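Local coordinates for BH1974 protein (Bacillus halodurans, PDB 3ON5) that belongs to the XdhC/CoxI family and, like its relatives, probably helps to equip xanthine dehydrogenase with its molybdenum cofactor, at residues Y49-F58 / L67-T78; Q88-S98 / G110-P121. All coordinates share one frame; numbering follows the deposited sequence.

Contact 1. Residues Y49-F58 / L67-T78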
loop_
_atom_site.group_PDB
_atom_site.type_symbol
_atom_site.label_atom_id
_atom_site.label_comp_id
_atom_site.label_asym_id
_atom_site.label_seq_id
_atom_site.Cartn_x
_atom_site.Cartn_y
_atom_site.Cartn_z
ATOM N N TYR A 49 -8.517 19.773 -18.421
ATOM C CA TYR A 49 -8.960 19.513 -17.047
ATOM C C TYR A 49 -8.678 20.718 -16.180
ATOM O O TYR A 49 -9.563 21.122 -15.424
ATOM C CB TYR A 49 -8.320 18.255 -16.433
ATOM C CG TYR A 49 -8.847 17.937 -15.043
ATOM C CD1 TYR A 49 -10.155 17.493 -14.855
ATOM C CD2 TYR A 49 -8.024 18.031 -13.918
ATOM C CE1 TYR A 49 -10.642 17.188 -13.586
ATOM C CE2 TYR A 49 -8.506 17.732 -12.640
ATOM C CZ TYR A 49 -9.816 17.310 -12.483
ATOM O OH TYR A 49 -10.322 16.981 -11.255
ATOM N N ARG A 50 -7.471 21.310 -16.296
ATOM C CA ARG A 50 -7.112 22.470 -15.488
ATOM C C ARG A 50 -7.022 23.735 -16.358
ATOM O O ARG A 50 -6.844 23.657 -17.577
ATOM C CB ARG A 50 -5.783 22.238 -14.734
ATOM C CG ARG A 50 -5.746 21.049 -13.752
ATOM C CD ARG A 50 -6.663 21.137 -12.537
ATOM N NE ARG A 50 -6.395 22.302 -11.686
ATOM C CZ ARG A 50 -5.496 22.334 -10.707
ATOM N NH1 ARG A 50 -4.735 21.273 -10.459
ATOM N NH2 ARG A 50 -5.335 23.434 -9.986
ATOM N N LYS A 51 -7.156 24.888 -15.708
ATOM C CA LYS A 51 -7.085 26.217 -16.293
ATOM C C LYS A 51 -5.640 26.743 -16.291
ATOM O O LYS A 51 -4.735 26.117 -15.737
ATOM C CB LYS A 51 -8.010 27.177 -15.524
ATOM N N GLU A 52 -5.422 27.882 -16.951
ATOM C CA GLU A 52 -4.120 28.533 -17.007
ATOM C C GLU A 52 -3.784 29.058 -15.609
ATOM O O GLU A 52 -4.629 29.711 -14.988
ATOM C CB GLU A 52 -4.123 29.657 -18.066
ATOM C CG GLU A 52 -2.805 30.405 -18.175
ATOM C CD GLU A 52 -2.811 31.630 -19.068
ATOM O OE1 GLU A 52 -3.086 31.490 -20.286
ATOM O OE2 GLU A 52 -2.466 32.722 -18.557
ATOM N N GLY A 53 -2.582 28.742 -15.125
ATOM C CA GLY A 53 -2.117 29.142 -13.799
ATOM C C GLY A 53 -1.984 27.975 -12.840
ATOM O O GLY A 53 -1.383 28.118 -11.767
ATOM N N ALA A 54 -2.554 26.813 -13.229
ATOM C CA ALA A 54 -2.523 25.583 -12.457
ATOM C C ALA A 54 -1.104 25.086 -12.322
ATOM O O ALA A 54 -0.347 25.104 -13.294
ATOM C CB ALA A 54 -3.388 24.536 -13.114
HETATM N N MSE A 55 -0.738 24.670 -11.108
HETATM C CA MSE A 55 0.597 24.198 -10.791
HETATM C C MSE A 55 0.599 22.781 -10.265
HETATM O O MSE A 55 -0.409 22.245 -9.791
HETATM C CB MSE A 55 1.265 25.102 -9.768
HETATM C CG MSE A 55 1.600 26.443 -10.300
HETATM SE SE MSE A 55 1.936 27.610 -8.829
HETATM C CE MSE A 55 1.789 29.325 -9.895
HETATM N N MSE A 56 1.783 22.204 -10.302
HETATM C CA MSE A 56 2.088 20.836 -9.977
HETATM C C MSE A 56 3.569 20.687 -9.651
HETATM O O MSE A 56 4.405 21.326 -10.307
HETATM C CB MSE A 56 1.709 20.009 -11.207
HETATM C CG MSE A 56 1.827 18.576 -11.010
HETATM SE SE MSE A 56 1.464 17.709 -12.672
HETATM C CE MSE A 56 1.682 15.918 -11.814
ATOM N N LEU A 57 3.903 19.831 -8.678
ATOM C CA LEU A 57 5.286 19.607 -8.294
ATOM C C LEU A 57 5.764 18.223 -8.677
ATOM O O LEU A 57 5.149 17.238 -8.309
ATOM C CB LEU A 57 5.460 19.803 -6.787
ATOM C CG LEU A 57 5.432 21.241 -6.284
ATOM C CD1 LEU A 57 5.293 21.283 -4.770
ATOM C CD2 LEU A 57 6.677 22.014 -6.721
ATOM N N PHE A 58 6.872 18.152 -9.404
ATOM C CA PHE A 58 7.555 16.907 -9.741
ATOM C C PHE A 58 8.715 16.782 -8.809
ATOM O O PHE A 58 9.546 17.685 -8.721
ATOM C CB PHE A 58 7.981 16.839 -11.214
ATOM C CG PHE A 58 6.807 16.711 -12.154
ATOM C CD1 PHE A 58 6.281 15.461 -12.468
ATOM C CD2 PHE A 58 6.202 17.844 -12.696
ATOM C CE1 PHE A 58 5.163 15.340 -13.277
ATOM C CE2 PHE A 58 5.090 17.722 -13.522
ATOM C CZ PHE A 58 4.569 16.466 -13.794
ATOM N N LEU A 67 -2.221 17.870 -10.029
ATOM C CA LEU A 67 -2.383 17.278 -11.373
ATOM C C LEU A 67 -2.799 18.389 -12.335
ATOM O O LEU A 67 -3.325 19.427 -11.905
ATOM C CB LEU A 67 -3.330 16.053 -11.493
ATOM C CG LEU A 67 -4.836 16.248 -11.324
ATOM C CD1 LEU A 67 -5.619 15.219 -12.121
ATOM C CD2 LEU A 67 -5.220 16.220 -9.880
ATOM N N LEU A 68 -2.524 18.172 -13.632
ATOM C CA LEU A 68 -2.798 19.136 -14.695
ATOM C C LEU A 68 -3.755 18.531 -15.763
ATOM O O LEU A 68 -4.548 19.262 -16.380
ATOM C CB LEU A 68 -1.462 19.597 -15.338
ATOM C CG LEU A 68 -0.389 20.228 -14.411
ATOM C CD1 LEU A 68 0.848 20.571 -15.179
ATOM C CD2 LEU A 68 -0.895 21.478 -13.702
ATOM N N SER A 69 -3.676 17.200 -15.965
ATOM C CA SER A 69 -4.504 16.451 -16.908
ATOM C C SER A 69 -5.151 15.247 -16.210
ATOM O O SER A 69 -6.375 15.107 -16.248
ATOM C CB SER A 69 -3.683 15.998 -18.118
ATOM O OG SER A 69 -4.426 15.219 -19.048
ATOM N N GLY A 70 -4.330 14.408 -15.577
ATOM C CA GLY A 70 -4.780 13.188 -14.923
ATOM C C GLY A 70 -4.691 11.989 -15.847
ATOM O O GLY A 70 -5.080 10.876 -15.461
ATOM N N GLY A 71 -4.184 12.228 -17.064
ATOM C CA GLY A 71 -3.978 11.211 -18.087
ATOM C C GLY A 71 -2.556 10.680 -18.096
ATOM O O GLY A 71 -1.941 10.491 -17.036
ATOM N N CYS A 72 -2.022 10.446 -19.310
ATOM C CA CYS A 72 -0.676 9.899 -19.554
ATOM C C CYS A 72 0.343 11.041 -19.819
ATOM O O CYS A 72 1.508 10.780 -20.153
ATOM C CB CYS A 72 -0.717 8.909 -20.717
ATOM S SG CYS A 72 -1.536 9.546 -22.203
ATOM N N LEU A 73 -0.106 12.292 -19.653
ATOM C CA LEU A 73 0.668 13.525 -19.775
ATOM C C LEU A 73 1.727 13.604 -18.680
ATOM O O LEU A 73 2.893 13.873 -18.969
ATOM C CB LEU A 73 -0.301 14.714 -19.678
ATOM C CG LEU A 73 0.322 16.101 -19.629
ATOM C CD1 LEU A 73 -0.092 16.894 -20.785
ATOM C CD2 LEU A 73 -0.114 16.849 -18.401
ATOM N N GLU A 74 1.304 13.346 -17.420
ATOM C CA GLU A 74 2.121 13.376 -16.209
ATOM C C GLU A 74 3.305 12.422 -16.318
ATOM O O GLU A 74 4.360 12.680 -15.733
ATOM C CB GLU A 74 1.288 13.026 -14.963
ATOM C CG GLU A 74 0.300 14.095 -14.493
ATOM C CD GLU A 74 -0.941 14.433 -15.305
ATOM O OE1 GLU A 74 -1.295 13.669 -16.232
ATOM O OE2 GLU A 74 -1.598 15.444 -14.965
ATOM N N THR A 75 3.122 11.351 -17.101
ATOM C CA THR A 75 4.110 10.307 -17.349
ATOM C C THR A 75 5.265 10.884 -18.194
ATOM O O THR A 75 6.423 10.566 -17.915
ATOM C CB THR A 75 3.429 9.106 -18.028
ATOM O OG1 THR A 75 2.202 8.792 -17.345
ATOM C CG2 THR A 75 4.329 7.879 -18.075
ATOM N N ASP A 76 4.947 11.747 -19.200
ATOM C CA ASP A 76 5.942 12.381 -20.076
ATOM C C ASP A 76 6.644 13.543 -19.353
ATOM O O ASP A 76 7.872 13.672 -19.445
ATOM C CB ASP A 76 5.308 12.879 -21.386
ATOM C CG ASP A 76 6.317 13.398 -22.400
ATOM O OD1 ASP A 76 7.256 12.644 -22.747
ATOM O OD2 ASP A 76 6.144 14.540 -22.878
ATOM N N LEU A 77 5.869 14.374 -18.632
ATOM C CA LEU A 77 6.406 15.483 -17.855
ATOM C C LEU A 77 7.465 15.008 -16.874
ATOM O O LEU A 77 8.504 15.644 -16.781
ATOM C CB LEU A 77 5.303 16.219 -17.100
ATOM C CG LEU A 77 4.405 17.125 -17.915
ATOM C CD1 LEU A 77 3.273 17.685 -17.055
ATOM C CD2 LEU A 77 5.199 18.270 -18.523
ATOM N N THR A 78 7.245 13.858 -16.208
ATOM C CA THR A 78 8.172 13.273 -15.237
ATOM C C THR A 78 9.579 13.136 -15.855
ATOM O O THR A 78 10.571 13.455 -15.191
ATOM C CB THR A 78 7.633 11.936 -14.763
ATOM O OG1 THR A 78 6.453 12.186 -14.006
ATOM C CG2 THR A 78 8.610 11.194 -13.892
#
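On one side of the antiparallel sheet in the XdhC/CoxI region, Met56 and Phe58 of strand 55-59 pack on Leu68 of a glycine-rich loop and on Leu77 of the helix 73-87 that follows. Met56 is a selenomethionine with CG anti to the backbone N (chi1 -174°) and a fully extended chain beyond; SE lies 3.6 Å from Leu68 CG, and CE runs on across Glu74 to end 3.5 Å from its CG. The Phe58 side chain crosses those of Leu77 and Thr78 at about a right angle, with CZ at Leu77 CB and CE1 3.5 Å from Thr78 OG1. Beyond the Met56 methyl, the Glu74 chain bends at chi2 and offers OE2 to three successive amides: Leu68 N (3.2 Å), nearly head-on, Ser69 N (2.9 Å) at the syn lone pair, and Gly70 N (3.0 Å) on the syn side but 32° out of the carboxylate plane. A leucine in its place would take away the carboxylate, and these three amides would probably lose their common acceptor, leaving the loop less firmly shaped. Leu68 CD2 also reaches Ala54, while Leu67 CD1 lies 3.9 Å from Tyr49 CE2; the Tyr49 ring stands edge-to-face with His271 of the second subunit. Met55 and Leu57 point to the other side of the sheet, onto helix 22-30. The arrangement is typical of alpha/beta packing, a helix and its glycine-rich lead-in laid against a sheet.

Contact 2. Residues Q88-S98 / G110-P121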
loop_
_atom_site.group_PDB
_atom_site.type_symbol
_atom_site.label_atom_id
_atom_site.label_comp_id
_atom_site.label_asym_id
_atom_site.label_seq_id
_atom_site.Cartn_x
_atom_site.Cartn_y
_atom_site.Cartn_z
ATOM N N GLN A 88 19.313 22.140 -15.238
ATOM C CA GLN A 88 19.062 23.266 -14.332
ATOM C C GLN A 88 18.641 24.465 -15.209
ATOM O O GLN A 88 19.106 25.585 -15.027
ATOM C CB GLN A 88 20.293 23.532 -13.452
ATOM C CG GLN A 88 19.987 24.106 -12.077
ATOM C CD GLN A 88 19.287 23.180 -11.103
ATOM O OE1 GLN A 88 18.595 23.625 -10.193
ATOM N NE2 GLN A 88 19.458 21.887 -11.233
ATOM N N LEU A 89 17.768 24.181 -16.201
ATOM C CA LEU A 89 17.275 25.134 -17.187
ATOM C C LEU A 89 15.769 24.948 -17.458
ATOM O O LEU A 89 15.358 23.867 -17.895
ATOM C CB LEU A 89 18.069 24.954 -18.492
ATOM C CG LEU A 89 17.667 25.815 -19.694
ATOM C CD1 LEU A 89 18.030 27.283 -19.489
ATOM C CD2 LEU A 89 18.331 25.317 -20.936
ATOM N N PRO A 90 14.950 26.016 -17.269
ATOM C CA PRO A 90 13.513 25.913 -17.542
ATOM C C PRO A 90 13.215 25.602 -18.996
ATOM O O PRO A 90 14.017 25.892 -19.886
ATOM C CB PRO A 90 12.984 27.302 -17.176
ATOM C CG PRO A 90 13.964 27.835 -16.233
ATOM C CD PRO A 90 15.276 27.354 -16.753
ATOM N N ARG A 91 12.023 25.046 -19.231
ATOM C CA ARG A 91 11.548 24.581 -20.529
ATOM C C ARG A 91 10.041 24.747 -20.653
ATOM O O ARG A 91 9.323 24.587 -19.656
ATOM C CB ARG A 91 11.928 23.085 -20.630
ATOM C CG ARG A 91 11.619 22.407 -21.930
ATOM C CD ARG A 91 11.872 20.916 -21.871
ATOM N NE ARG A 91 13.280 20.575 -21.654
ATOM C CZ ARG A 91 13.823 19.406 -21.983
ATOM N NH1 ARG A 91 13.097 18.476 -22.594
ATOM N NH2 ARG A 91 15.109 19.176 -21.749
ATOM N N THR A 92 9.558 25.033 -21.872
ATOM C CA THR A 92 8.130 25.064 -22.176
ATOM C C THR A 92 7.821 23.857 -23.057
ATOM O O THR A 92 8.479 23.641 -24.084
ATOM C CB THR A 92 7.674 26.375 -22.807
ATOM O OG1 THR A 92 8.022 27.450 -21.947
ATOM C CG2 THR A 92 6.170 26.406 -23.004
ATOM N N VAL A 93 6.867 23.027 -22.611
ATOM C CA VAL A 93 6.475 21.840 -23.359
ATOM C C VAL A 93 5.037 22.048 -23.784
ATOM O O VAL A 93 4.213 22.446 -22.967
ATOM C CB VAL A 93 6.689 20.518 -22.571
ATOM C CG1 VAL A 93 6.502 19.307 -23.483
ATOM C CG2 VAL A 93 8.080 20.471 -21.943
ATOM N N VAL A 94 4.750 21.839 -25.074
ATOM C CA VAL A 94 3.396 21.987 -25.618
ATOM C C VAL A 94 2.836 20.591 -25.868
ATOM O O VAL A 94 3.518 19.736 -26.448
ATOM C CB VAL A 94 3.328 22.876 -26.879
ATOM C CG1 VAL A 94 1.887 23.087 -27.320
ATOM C CG2 VAL A 94 3.992 24.228 -26.623
ATOM N N TYR A 95 1.604 20.364 -25.395
ATOM C CA TYR A 95 0.919 19.094 -25.533
ATOM C C TYR A 95 -0.385 19.206 -26.279
ATOM O O TYR A 95 -1.308 19.848 -25.780
ATOM C CB TYR A 95 0.626 18.514 -24.154
ATOM C CG TYR A 95 1.843 17.998 -23.443
ATOM C CD1 TYR A 95 2.302 16.704 -23.663
ATOM C CD2 TYR A 95 2.499 18.777 -22.491
ATOM C CE1 TYR A 95 3.404 16.204 -22.981
ATOM C CE2 TYR A 95 3.601 18.286 -21.796
ATOM C CZ TYR A 95 4.055 17.000 -22.054
ATOM O OH TYR A 95 5.150 16.489 -21.408
ATOM N N ASP A 96 -0.499 18.541 -27.446
ATOM C CA ASP A 96 -1.793 18.445 -28.121
ATOM C C ASP A 96 -2.547 17.323 -27.430
ATOM O O ASP A 96 -2.209 16.151 -27.651
ATOM C CB ASP A 96 -1.658 18.221 -29.638
ATOM C CG ASP A 96 -2.976 18.295 -30.400
ATOM O OD1 ASP A 96 -4.011 18.694 -29.781
ATOM O OD2 ASP A 96 -2.964 18.039 -31.632
ATOM N N LEU A 97 -3.489 17.635 -26.531
ATOM C CA LEU A 97 -4.156 16.608 -25.728
ATOM C C LEU A 97 -5.075 15.704 -26.551
ATOM O O LEU A 97 -5.365 14.596 -26.101
ATOM C CB LEU A 97 -4.957 17.235 -24.586
ATOM C CG LEU A 97 -4.135 18.080 -23.575
ATOM C CD1 LEU A 97 -5.016 18.565 -22.432
ATOM C CD2 LEU A 97 -2.941 17.305 -23.001
ATOM N N SER A 98 -5.488 16.140 -27.751
ATOM C CA SER A 98 -6.359 15.390 -28.657
ATOM C C SER A 98 -5.580 14.254 -29.351
ATOM O O SER A 98 -6.025 13.105 -29.330
ATOM C CB SER A 98 -6.974 16.332 -29.684
ATOM O OG SER A 98 -5.995 17.033 -30.434
ATOM N N GLY A 110 -8.201 12.264 -24.985
ATOM C CA GLY A 110 -9.444 12.561 -25.678
ATOM C C GLY A 110 -9.883 14.013 -25.569
ATOM O O GLY A 110 -10.754 14.418 -26.337
ATOM N N CYS A 111 -9.322 14.809 -24.604
ATOM C CA CYS A 111 -9.647 16.238 -24.410
ATOM C C CYS A 111 -9.166 17.024 -25.657
ATOM O O CYS A 111 -8.025 16.854 -26.093
ATOM C CB CYS A 111 -9.059 16.807 -23.109
ATOM S SG CYS A 111 -10.244 16.947 -21.718
ATOM N N ASN A 112 -10.076 17.815 -26.268
ATOM C CA ASN A 112 -9.812 18.601 -27.471
ATOM C C ASN A 112 -9.242 19.957 -27.060
ATOM O O ASN A 112 -9.938 20.977 -27.047
ATOM C CB ASN A 112 -11.083 18.744 -28.316
ATOM C CG ASN A 112 -10.880 19.446 -29.631
ATOM O OD1 ASN A 112 -9.796 19.460 -30.225
ATOM N ND2 ASN A 112 -11.936 20.020 -30.133
ATOM N N GLY A 113 -7.970 19.922 -26.695
ATOM C CA GLY A 113 -7.216 21.075 -26.235
ATOM C C GLY A 113 -5.721 20.909 -26.370
ATOM O O GLY A 113 -5.223 19.799 -26.565
ATOM N N THR A 114 -5.008 22.030 -26.282
ATOM C CA THR A 114 -3.567 22.129 -26.393
ATOM C C THR A 114 -3.075 22.957 -25.213
ATOM O O THR A 114 -3.511 24.102 -25.035
ATOM C CB THR A 114 -3.200 22.712 -27.755
ATOM O OG1 THR A 114 -3.768 21.887 -28.785
ATOM C CG2 THR A 114 -1.703 22.826 -27.949
ATOM N N ILE A 115 -2.206 22.362 -24.374
ATOM C CA ILE A 115 -1.687 23.067 -23.202
ATOM C C ILE A 115 -0.171 23.264 -23.328
ATOM O O ILE A 115 0.540 22.412 -23.873
ATOM C CB ILE A 115 -2.037 22.399 -21.830
ATOM C CG1 ILE A 115 -1.359 21.020 -21.609
ATOM C CG2 ILE A 115 -3.554 22.372 -21.593
ATOM C CD1 ILE A 115 -1.548 20.416 -20.199
ATOM N N SER A 116 0.297 24.411 -22.800
ATOM C CA SER A 116 1.695 24.824 -22.695
ATOM C C SER A 116 2.109 24.765 -21.201
ATOM O O SER A 116 1.594 25.524 -20.351
ATOM C CB SER A 116 1.893 26.214 -23.299
ATOM O OG SER A 116 1.347 26.325 -24.608
ATOM N N VAL A 117 2.986 23.810 -20.879
ATOM C CA VAL A 117 3.470 23.592 -19.516
ATOM C C VAL A 117 4.886 24.147 -19.399
ATOM O O VAL A 117 5.744 23.789 -20.210
ATOM C CB VAL A 117 3.415 22.077 -19.134
ATOM C CG1 VAL A 117 3.833 21.850 -17.681
ATOM C CG2 VAL A 117 2.030 21.483 -19.398
ATOM N N LEU A 118 5.124 25.030 -18.411
ATOM C CA LEU A 118 6.452 25.582 -18.138
ATOM C C LEU A 118 7.066 24.862 -16.931
ATOM O O LEU A 118 6.529 24.940 -15.816
ATOM C CB LEU A 118 6.416 27.106 -17.913
ATOM C CG LEU A 118 7.720 27.783 -17.404
ATOM C CD1 LEU A 118 8.820 27.789 -18.466
ATOM C CD2 LEU A 118 7.455 29.185 -16.987
ATOM N N LEU A 119 8.203 24.177 -17.167
ATOM C CA LEU A 119 8.936 23.419 -16.151
ATOM C C LEU A 119 10.131 24.238 -15.664
ATOM O O LEU A 119 10.961 24.636 -16.476
ATOM C CB LEU A 119 9.383 22.056 -16.724
ATOM C CG LEU A 119 8.264 21.083 -17.127
ATOM C CD1 LEU A 119 8.713 20.141 -18.177
ATOM C CD2 LEU A 119 7.769 20.309 -15.968
ATOM N N GLU A 120 10.169 24.549 -14.356
ATOM C CA GLU A 120 11.227 25.328 -13.697
ATOM C C GLU A 120 11.887 24.543 -12.594
ATOM O O GLU A 120 11.174 24.043 -11.721
ATOM C CB GLU A 120 10.677 26.621 -13.104
ATOM C CG GLU A 120 10.288 27.668 -14.121
ATOM C CD GLU A 120 9.522 28.800 -13.473
ATOM O OE1 GLU A 120 8.398 28.536 -12.983
ATOM O OE2 GLU A 120 10.053 29.935 -13.427
ATOM N N PRO A 121 13.241 24.429 -12.566
ATOM C CA PRO A 121 13.863 23.710 -11.442
ATOM C C PRO A 121 13.788 24.558 -10.183
ATOM O O PRO A 121 14.160 25.735 -10.219
ATOM C CB PRO A 121 15.300 23.470 -11.908
ATOM C CG PRO A 121 15.544 24.457 -12.996
ATOM C CD PRO A 121 14.244 24.978 -13.506
HETATM O O HOH W 1 -7.023 20.155 -31.414
#
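Tyr95, Val93 and Leu97 of the edge strand region meet Ile115, Val117 and Leu119 on the face of the sheet turned to helix 73-87, and this is the tightly packed part of the contact. Tyr95 CB lies 4.1 Å from Ile115 CG1, and its ring, swung beside the backbone N (chi1 -72°), brings CD2 to Val117 CG2. Val93 CG2 touches Leu119 CD1 at 3.8 Å, and Leu97 CD1 approaches Ile115 CG2. Between the strands, Arg91, Val93 and Tyr95 form hydrogen-bonded pairs with Leu119, Val117 and Ile115, the two Val93–Val117 bonds both having N to O distances of 2.8 Å; Leu97 N to Gly113 O adds one more rung. The reverse face, with Thr92, Val94, Asp96, Thr114 and Ser116, is more polar and more open to solvent, Val94 and Asp96 being exposed. Val94 CG1 meets Thr114 CG2 at 3.7 Å, and Thr114 OG1 gives Asp96 OD1 only a weak bond of 3.4 Å. Ser98 OG donates to the same OD1 at 2.7 Å from above the carboxylate plane, while a water donates to Asn112 OD1 at 3.1 Å and weakly to Ser98 OG. At the far end of this face Leu118 is buried against Val155, and Thr92 OG1 is hydrogen-bonded to Gly153 O. The whole is an antiparallel two-strand ladder, typical of the edge of an antiparallel sheet with one apolar face packed on a helix.

Helix 73-87 ties the two contacts together: contact 1 holds its first turns against strand 55-59, and contact 2 lies in the same sheet, where strand 36-46 stands between strand 55-59 of contact 1 and strand 113-121 of contact 2. Tyr95 OH probably hydrogen-bonds to Asp76 OD2 at 2.6 Å, while Leu73 fits against Tyr95 and Leu97, so the apolar layers run into each other. Contact 1 is the more buried, built from side-chain packing and a carboxylate gripped by loop amides. Contact 2 is only partly buried and rests chiefly on the regular backbone ladder at the sheet's edge, its polar face open to solvent in part, around Val94 and Asp96. Both also touch the second subunit.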